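Local coordinates for protein phosphoserine phosphatase (Homo sapiens, PDB 6HYY) that hydrolyses O-phosphoserine to serine and phosphate, as a magnesium-bound phosphatase of the haloacid dehalogenase-like family, at residues A31-V36 / V72-A77; Q79-T84 / R109-H114. All coordinates share one frame; numbering follows the deposited sequence.

Contact 1. Residues A31-V36 / V72-A77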
ATOM      1  N   ALA A  31      -3.588 -15.883  -0.971  1.00 31.83           N
ATOM      2  CA  ALA A  31      -3.072 -17.226  -0.748  1.00 35.51           C
ATOM      3  C   ALA A  31      -3.990 -18.026   0.163  1.00 34.68           C
ATOM      4  O   ALA A  31      -4.119 -19.243  -0.004  1.00 40.23           O
ATOM      5  CB  ALA A  31      -1.665 -17.154  -0.161  1.00 36.98           C
ATOM      6  N   LYS A  32      -4.622 -17.363   1.135  1.00 34.87           N
ATOM      7  CA  LYS A  32      -5.597 -18.034   1.992  1.00 38.32           C
ATOM      8  C   LYS A  32      -6.773 -18.548   1.171  1.00 37.81           C
ATOM      9  O   LYS A  32      -7.139 -19.727   1.258  1.00 41.02           O
ATOM     10  CB  LYS A  32      -6.087 -17.073   3.078  1.00 40.00           C
ATOM     11  CG  LYS A  32      -5.182 -16.961   4.298  1.00 45.34           C
ATOM     12  CD  LYS A  32      -5.825 -16.080   5.371  1.00 47.33           C
ATOM     13  CE  LYS A  32      -5.010 -16.061   6.660  1.00 51.22           C
ATOM     14  NZ  LYS A  32      -3.612 -15.589   6.468  1.00 52.75           N
ATOM     15  N   ILE A  33      -7.382 -17.664   0.375  1.00 36.52           N
ATOM     16  CA  ILE A  33      -8.482 -18.034  -0.514  1.00 34.10           C
ATOM     17  C   ILE A  33      -8.099 -19.201  -1.410  1.00 40.50           C
ATOM     18  O   ILE A  33      -8.933 -20.065  -1.716  1.00 40.88           O
ATOM     19  CB  ILE A  33      -8.917 -16.798  -1.333  1.00 38.87           C
ATOM     20  CG1 ILE A  33      -9.863 -15.920  -0.512  1.00 45.56           C
ATOM     21  CG2 ILE A  33      -9.546 -17.201  -2.670  1.00 45.64           C
ATOM     22  CD1 ILE A  33     -11.297 -16.431  -0.473  1.00 47.39           C
ATOM     23  N   CYS A  34      -6.832 -19.269  -1.819  1.00 37.02           N
ATOM     24  CA  CYS A  34      -6.345 -20.282  -2.743  1.00 38.56           C
ATOM     25  C   CYS A  34      -5.702 -21.476  -2.046  1.00 40.34           C
ATOM     26  O   CYS A  34      -5.234 -22.390  -2.731  1.00 44.38           O
ATOM     27  CB  CYS A  34      -5.349 -19.656  -3.723  1.00 39.02           C
ATOM     28  SG  CYS A  34      -6.097 -18.390  -4.785  1.00 38.57           S
ATOM     29  N   GLY A  35      -5.637 -21.475  -0.713  1.00 39.94           N
ATOM     30  CA  GLY A  35      -5.193 -22.635   0.043  1.00 40.22           C
ATOM     31  C   GLY A  35      -3.702 -22.795   0.275  1.00 45.28           C
ATOM     32  O   GLY A  35      -3.268 -23.898   0.625  1.00 46.64           O
ATOM     33  N   VAL A  36      -2.899 -21.742   0.115  1.00 41.70           N
ATOM     34  CA  VAL A  36      -1.450 -21.857   0.269  1.00 43.84           C
ATOM     35  C   VAL A  36      -0.934 -20.779   1.221  1.00 45.17           C
ATOM     36  O   VAL A  36       0.184 -20.277   1.075  1.00 43.60           O
ATOM     37  CB  VAL A  36      -0.745 -21.776  -1.097  1.00 40.12           C
ATOM     38  CG1 VAL A  36      -1.003 -23.051  -1.892  1.00 44.07           C
ATOM     39  CG2 VAL A  36      -1.233 -20.567  -1.874  1.00 40.01           C
ATOM     40  N   VAL A  72      -9.908 -14.383  -7.394  1.00 31.34           N
ATOM     41  CA  VAL A  72      -9.716 -12.990  -7.018  1.00 28.46           C
ATOM     42  C   VAL A  72     -11.064 -12.331  -6.783  1.00 31.29           C
ATOM     43  O   VAL A  72     -11.253 -11.603  -5.800  1.00 30.46           O
ATOM     44  CB  VAL A  72      -8.890 -12.249  -8.085  1.00 28.12           C
ATOM     45  CG1 VAL A  72      -8.828 -10.766  -7.753  1.00 29.91           C
ATOM     46  CG2 VAL A  72      -7.494 -12.844  -8.185  1.00 27.52           C
ATOM     47  N   GLN A  73     -12.037 -12.610  -7.664  1.00 29.38           N
ATOM     48  CA  GLN A  73     -13.384 -12.080  -7.487  1.00 32.63           C
ATOM     49  C   GLN A  73     -13.987 -12.530  -6.163  1.00 31.95           C
ATOM     50  O   GLN A  73     -14.672 -11.753  -5.490  1.00 33.25           O
ATOM     51  CB  GLN A  73     -14.285 -12.522  -8.640  1.00 36.24           C
ATOM     52  CG  GLN A  73     -13.966 -11.900  -9.978  1.00 41.51           C
ATOM     53  CD  GLN A  73     -14.850 -12.444 -11.084  1.00 50.25           C
ATOM     54  OE1 GLN A  73     -14.671 -13.579 -11.536  1.00 45.48           O
ATOM     55  NE2 GLN A  73     -15.810 -11.635 -11.530  1.00 54.77           N
ATOM     56  N   ARG A  74     -13.751 -13.784  -5.782  1.00 33.64           N
ATOM     57  CA  ARG A  74     -14.361 -14.296  -4.560  1.00 36.29           C
ATOM     58  C   ARG A  74     -13.707 -13.684  -3.329  1.00 36.59           C
ATOM     59  O   ARG A  74     -14.384 -13.404  -2.337  1.00 32.76           O
ATOM     60  CB  ARG A  74     -14.281 -15.820  -4.522  1.00 37.29           C
ATOM     61  CG  ARG A  74     -14.808 -16.426  -3.219  1.00 45.62           C
ATOM     62  CD  ARG A  74     -15.239 -17.880  -3.397  1.00 49.23           C
ATOM     63  NE  ARG A  74     -14.142 -18.738  -3.827  1.00 53.33           N
ATOM     64  CZ  ARG A  74     -13.949 -19.141  -5.080  1.00 53.15           C
ATOM     65  NH1 ARG A  74     -14.784 -18.768  -6.044  1.00 52.36           N
ATOM     66  NH2 ARG A  74     -12.915 -19.919  -5.370  1.00 52.23           N
ATOM     67  N   LEU A  75     -12.393 -13.454  -3.384  1.00 33.35           N
ATOM     68  CA  LEU A  75     -11.736 -12.724  -2.305  1.00 33.00           C
ATOM     69  C   LEU A  75     -12.395 -11.370  -2.091  1.00 32.56           C
ATOM     70  O   LEU A  75     -12.772 -11.024  -0.967  1.00 33.03           O
ATOM     71  CB  LEU A  75     -10.244 -12.560  -2.611  1.00 33.48           C
ATOM     72  CG  LEU A  75      -9.445 -11.739  -1.597  1.00 35.20           C
ATOM     73  CD1 LEU A  75      -9.616 -12.299  -0.199  1.00 38.91           C
ATOM     74  CD2 LEU A  75      -7.970 -11.720  -1.970  1.00 36.59           C
ATOM     75  N   ILE A  76     -12.569 -10.599  -3.166  1.00 31.95           N
ATOM     76  CA  ILE A  76     -13.155  -9.266  -3.045  1.00 30.76           C
ATOM     77  C   ILE A  76     -14.587  -9.342  -2.522  1.00 34.30           C
ATOM     78  O   ILE A  76     -15.011  -8.512  -1.708  1.00 34.62           O
ATOM     79  CB  ILE A  76     -13.084  -8.538  -4.399  1.00 30.98           C
ATOM     80  CG1 ILE A  76     -11.625  -8.325  -4.797  1.00 34.81           C
ATOM     81  CG2 ILE A  76     -13.840  -7.213  -4.343  1.00 37.63           C
ATOM     82  CD1 ILE A  76     -11.457  -7.889  -6.232  1.00 32.58           C
ATOM     83  N   ALA A  77     -15.350 -10.343  -2.966  1.00 34.66           N
ATOM     84  CA  ALA A  77     -16.764 -10.413  -2.613  1.00 38.68           C
ATOM     85  C   ALA A  77     -16.972 -10.993  -1.218  1.00 38.32           C
ATOM     86  O   ALA A  77     -17.718 -10.425  -0.409  1.00 37.18           O
ATOM     87  CB  ALA A  77     -17.524 -11.238  -3.655  1.00 38.45           C
TER

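Contact 2. Residues Q79-T84 / R109-H114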
ATOM      1  N   GLN A  79     -14.401 -12.171   1.169  1.00 31.01           N
ATOM      2  CA  GLN A  79     -13.425 -11.902   2.225  1.00 32.07           C
ATOM      3  C   GLN A  79     -12.686 -10.611   1.907  1.00 29.72           C
ATOM      4  O   GLN A  79     -11.457 -10.596   1.785  1.00 30.26           O
ATOM      5  CB  GLN A  79     -12.453 -13.070   2.388  1.00 36.61           C
ATOM      6  CG  GLN A  79     -13.057 -14.279   3.104  1.00 43.27           C
ATOM      7  CD  GLN A  79     -12.221 -15.536   2.943  1.00 53.61           C
ATOM      8  OE1 GLN A  79     -10.989 -15.476   2.877  1.00 56.22           O
ATOM      9  NE2 GLN A  79     -12.888 -16.684   2.877  1.00 57.83           N
ATOM     10  N   PRO A  80     -13.408  -9.493   1.796  1.00 27.07           N
ATOM     11  CA  PRO A  80     -12.742  -8.233   1.470  1.00 27.97           C
ATOM     12  C   PRO A  80     -11.785  -7.838   2.578  1.00 28.43           C
ATOM     13  O   PRO A  80     -12.016  -8.149   3.759  1.00 28.36           O
ATOM     14  CB  PRO A  80     -13.908  -7.235   1.358  1.00 27.86           C
ATOM     15  CG  PRO A  80     -14.954  -7.795   2.283  1.00 30.91           C
ATOM     16  CD  PRO A  80     -14.831  -9.284   2.146  1.00 27.48           C
ATOM     17  N   PRO A  81     -10.692  -7.155   2.249  1.00 26.21           N
ATOM     18  CA  PRO A  81      -9.763  -6.727   3.294  1.00 28.12           C
ATOM     19  C   PRO A  81     -10.403  -5.695   4.206  1.00 25.08           C
ATOM     20  O   PRO A  81     -11.274  -4.921   3.801  1.00 30.06           O
ATOM     21  CB  PRO A  81      -8.593  -6.130   2.504  1.00 28.59           C
ATOM     22  CG  PRO A  81      -9.209  -5.681   1.228  1.00 28.97           C
ATOM     23  CD  PRO A  81     -10.278  -6.703   0.910  1.00 27.92           C
ATOM     24  N   HIS A  82      -9.975  -5.711   5.462  1.00 23.90           N
ATOM     25  CA  HIS A  82     -10.508  -4.800   6.462  1.00 21.98           C
ATOM     26  C   HIS A  82      -9.711  -3.508   6.497  1.00 22.22           C
ATOM     27  O   HIS A  82      -8.490  -3.534   6.678  1.00 23.93           O
ATOM     28  CB  HIS A  82     -10.479  -5.443   7.839  1.00 22.50           C
ATOM     29  CG  HIS A  82     -11.483  -6.540   7.992  1.00 24.40           C
ATOM     30  ND1 HIS A  82     -12.209  -6.723   9.146  1.00 27.22           N
ATOM     31  CD2 HIS A  82     -11.904  -7.488   7.125  1.00 28.48           C
ATOM     32  CE1 HIS A  82     -13.022  -7.752   8.991  1.00 24.80           C
ATOM     33  NE2 HIS A  82     -12.859  -8.236   7.775  1.00 27.32           N
ATOM     34  N   LEU A  83     -10.403  -2.386   6.366  1.00 20.39           N
ATOM     35  CA  LEU A  83      -9.731  -1.103   6.515  1.00 19.66           C
ATOM     36  C   LEU A  83      -9.302  -0.886   7.965  1.00 21.09           C
ATOM     37  O   LEU A  83     -10.019  -1.216   8.924  1.00 21.62           O
ATOM     38  CB  LEU A  83     -10.633   0.040   6.048  1.00 17.63           C
ATOM     39  CG  LEU A  83     -11.047   0.014   4.585  1.00 21.67           C
ATOM     40  CD1 LEU A  83     -11.999   1.146   4.275  1.00 25.10           C
ATOM     41  CD2 LEU A  83      -9.827   0.156   3.704  1.00 28.18           C
ATOM     42  N   THR A  84      -8.113  -0.342   8.121  1.00 18.04           N
ATOM     43  CA  THR A  84      -7.590  -0.018   9.436  1.00 17.89           C
ATOM     44  C   THR A  84      -8.453   1.060  10.082  1.00 21.34           C
ATOM     45  O   THR A  84      -8.876   2.003   9.405  1.00 19.23           O
ATOM     46  CB  THR A  84      -6.156   0.491   9.267  1.00 19.27           C
ATOM     47  OG1 THR A  84      -5.378  -0.515   8.610  1.00 20.38           O
ATOM     48  CG2 THR A  84      -5.522   0.919  10.584  1.00 21.78           C
ATOM     49  N   ARG A 109      -3.944  -4.596  -8.318  1.00 25.26           N
ATOM     50  CA  ARG A 109      -4.903  -3.539  -8.630  1.00 23.48           C
ATOM     51  C   ARG A 109      -6.349  -3.989  -8.425  1.00 24.62           C
ATOM     52  O   ARG A 109      -7.191  -3.191  -8.001  1.00 25.78           O
ATOM     53  CB  ARG A 109      -4.685  -3.049 -10.068  1.00 27.62           C
ATOM     54  CG  ARG A 109      -5.884  -2.331 -10.691  1.00 34.89           C
ATOM     55  CD  ARG A 109      -5.509  -1.523 -11.946  1.00 38.84           C
ATOM     56  NE  ARG A 109      -4.402  -0.638 -11.653  1.00 35.79           N
ATOM     57  CZ  ARG A 109      -4.511   0.642 -11.295  1.00 29.48           C
ATOM     58  NH1 ARG A 109      -5.684   1.253 -11.220  1.00 32.29           N
ATOM     59  NH2 ARG A 109      -3.417   1.315 -11.019  1.00 28.98           N
ATOM     60  N   SER A 110      -6.661  -5.254  -8.728  1.00 28.27           N
ATOM     61  CA  SER A 110      -8.016  -5.750  -8.499  1.00 29.40           C
ATOM     62  C   SER A 110      -8.458  -5.471  -7.067  1.00 24.07           C
ATOM     63  O   SER A 110      -9.506  -4.855  -6.830  1.00 29.63           O
ATOM     64  CB  SER A 110      -8.081  -7.250  -8.800  1.00 24.49           C
ATOM     65  OG  SER A 110      -7.049  -7.941  -8.135  1.00 30.70           O
ATOM     66  N   ILE A 111      -7.623  -5.862  -6.110  1.00 27.13           N
ATOM     67  CA  ILE A 111      -7.952  -5.693  -4.702  1.00 28.27           C
ATOM     68  C   ILE A 111      -7.790  -4.235  -4.278  1.00 25.93           C
ATOM     69  O   ILE A 111      -8.640  -3.683  -3.569  1.00 26.03           O
ATOM     70  CB  ILE A 111      -7.087  -6.631  -3.849  1.00 34.06           C
ATOM     71  CG1 ILE A 111      -7.229  -8.085  -4.328  1.00 31.26           C
ATOM     72  CG2 ILE A 111      -7.457  -6.486  -2.377  1.00 31.09           C
ATOM     73  CD1 ILE A 111      -6.164  -9.012  -3.777  1.00 34.52           C
ATOM     74  N   VAL A 112      -6.715  -3.580  -4.721  1.00 24.11           N
ATOM     75  CA  VAL A 112      -6.463  -2.215  -4.254  1.00 23.76           C
ATOM     76  C   VAL A 112      -7.497  -1.230  -4.808  1.00 26.02           C
ATOM     77  O   VAL A 112      -7.835  -0.232  -4.153  1.00 24.64           O
ATOM     78  CB  VAL A 112      -5.025  -1.784  -4.611  1.00 22.15           C
ATOM     79  CG1 VAL A 112      -4.780  -0.332  -4.175  1.00 23.94           C
ATOM     80  CG2 VAL A 112      -4.003  -2.709  -3.947  1.00 26.04           C
ATOM     81  N   GLU A 113      -8.017  -1.476  -6.015  1.00 23.87           N
ATOM     82  CA  GLU A 113      -9.077  -0.615  -6.527  1.00 25.42           C
ATOM     83  C   GLU A 113     -10.355  -0.762  -5.715  1.00 25.75           C
ATOM     84  O   GLU A 113     -11.094   0.214  -5.556  1.00 26.72           O
ATOM     85  CB  GLU A 113      -9.342  -0.912  -8.005  1.00 25.15           C
ATOM     86  CG  GLU A 113      -8.295  -0.304  -8.941  1.00 29.70           C
ATOM     87  CD  GLU A 113      -8.720  -0.312 -10.397  1.00 36.83           C
ATOM     88  OE1 GLU A 113      -9.731  -0.961 -10.730  1.00 41.46           O
ATOM     89  OE2 GLU A 113      -8.037   0.340 -11.215  1.00 36.76           O
ATOM     90  N   HIS A 114     -10.632  -1.968  -5.205  1.00 26.81           N
ATOM     91  CA  HIS A 114     -11.744  -2.159  -4.279  1.00 29.07           C
ATOM     92  C   HIS A 114     -11.549  -1.321  -3.016  1.00 25.11           C
ATOM     93  O   HIS A 114     -12.467  -0.627  -2.565  1.00 26.54           O
ATOM     94  CB  HIS A 114     -11.874  -3.649  -3.945  1.00 30.53           C
ATOM     95  CG  HIS A 114     -12.776  -3.941  -2.787  1.00 34.11           C
ATOM     96  ND1 HIS A 114     -14.150  -3.988  -2.904  1.00 35.68           N
ATOM     97  CD2 HIS A 114     -12.499  -4.205  -1.488  1.00 36.41           C
ATOM     98  CE1 HIS A 114     -14.679  -4.265  -1.725  1.00 36.37           C
ATOM     99  NE2 HIS A 114     -13.699  -4.397  -0.850  1.00 38.99           N
TER

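Contact 1. Residues A31-V36 / V72-A77
Two helices of the helical bundle that caps the haloacid dehalogenase-like core, 26-33 and 69-78, meet where Ile33 leans onto Leu75. The cap is inserted between the first strand of the core, 12-16, and the second, 100-105. Ile33 directs its CB at the other helix, and its CG1 methylene settles 3.6 Å from Leu75 CD1 and 4.0 Å from Leu75 CB. The two side chains pass each other at a slant. With CG1 lying beside the backbone N (chi1 -82°), the ethyl branch is the one that faces Leu75. Beyond it, Ile33 CD1 reaches over the backbone, 4.2 Å from Leu75 CA, and comes just within touch of Arg74 CG at 4.5 Å. Arg74 comes nearest through this CG; its guanidinium makes a long, weak ion pair with Glu70 on its own helix. Leu75 is buried and serves more than one neighbour, for it also packs on Leu30 of helix 26-33 and on Ile111 of helix 109-116.

Just past Ile33 the helix is closed by Gly35, whose phi is positive (86°), in a Schellman motif in which Val36 N bonds to Ala31 O at 2.8 Å and Gly35 N to Lys32 O at 3.0 Å. Val36 then stands at the N-cap of helix 37-46. Ile33 thus meets helix 69-78 from the last turn of its own helix. No hydrogen bond crosses between 31-36 and 72-77, so this join rests on van der Waals contact between aliphatic groups, with nothing polar to fix its direction.

Contact 2. Residues Q79-T84 / R109-H114
Pro80 and His114 make the closest approach here, Pro80 CB lying 3.6 Å from His114 NE2. The adjoining proline meets the same imidazole, with Pro81 CD 4.1 Å from His114 CD2, so that consecutive pyrrolidine rings both reach the CD2-NE2 side of the histidine. Both approach the imidazole at a slant. Pro81 also spans to the preceding turn of the helix, where its CG lies 4.1 Å from Ile111 CG2. These are carbon contacts and a carbon-to-nitrogen contact, and no hydrogen bond crosses between 79-84 and 109-114.

The torsions explain the reach. His114 has its CG anti to the backbone N (chi1 167°), which carries the ring out to the prolines, while Ile111 offers its CG2 methyl and keeps its ethyl branch beside the backbone N. Ile111 and His114 are three residues apart and so fall on one side of helix 109-116. This helix follows strand 100-105 of the Rossmann-like core, whereas 79-84 is the extended chain that leaves the cap helix 69-78 and returns to the core at helix 87-96. The contact thus lies where the chain passes back from cap to core, with the Ile111 side chain about 10 Å from the bound serine.

Further out, each side has its own moorings. Pro81 rests on Ile22 and Val115, His82 N bonds to Glu24 OE2, and Thr84 OG1 is hydrogen-bonded to Thr20 O and Asn195 ND2. On the helix, Arg109 forms a salt bridge with Glu113, although the 2.5 Å between Arg109 NH1 and Glu113 OE2 is short enough to be treated with caution, and Arg109 NH2 bonds to Val126 O.

Contact 1 comes first along the chain and closes before contact 2 opens; their centres are about 12 Å apart, on the same side of the chain's centre. Helix 69-78 connects them: it supplies one half of contact 1 and runs directly into the loop that forms half of contact 2. The pairs also touch, Val72 CG1 lying 3.4 Å from Ser110 OG and Ile76 CG2 3.5 Å from His114 ND1. Contact 1 joins two helices within the cap, whereas contact 2 ties the returning chain to a helix of the core. Through these touches the two contacts link cap to core, with Leu75 and Ile111 about 12 and 10 Å from the bound serine.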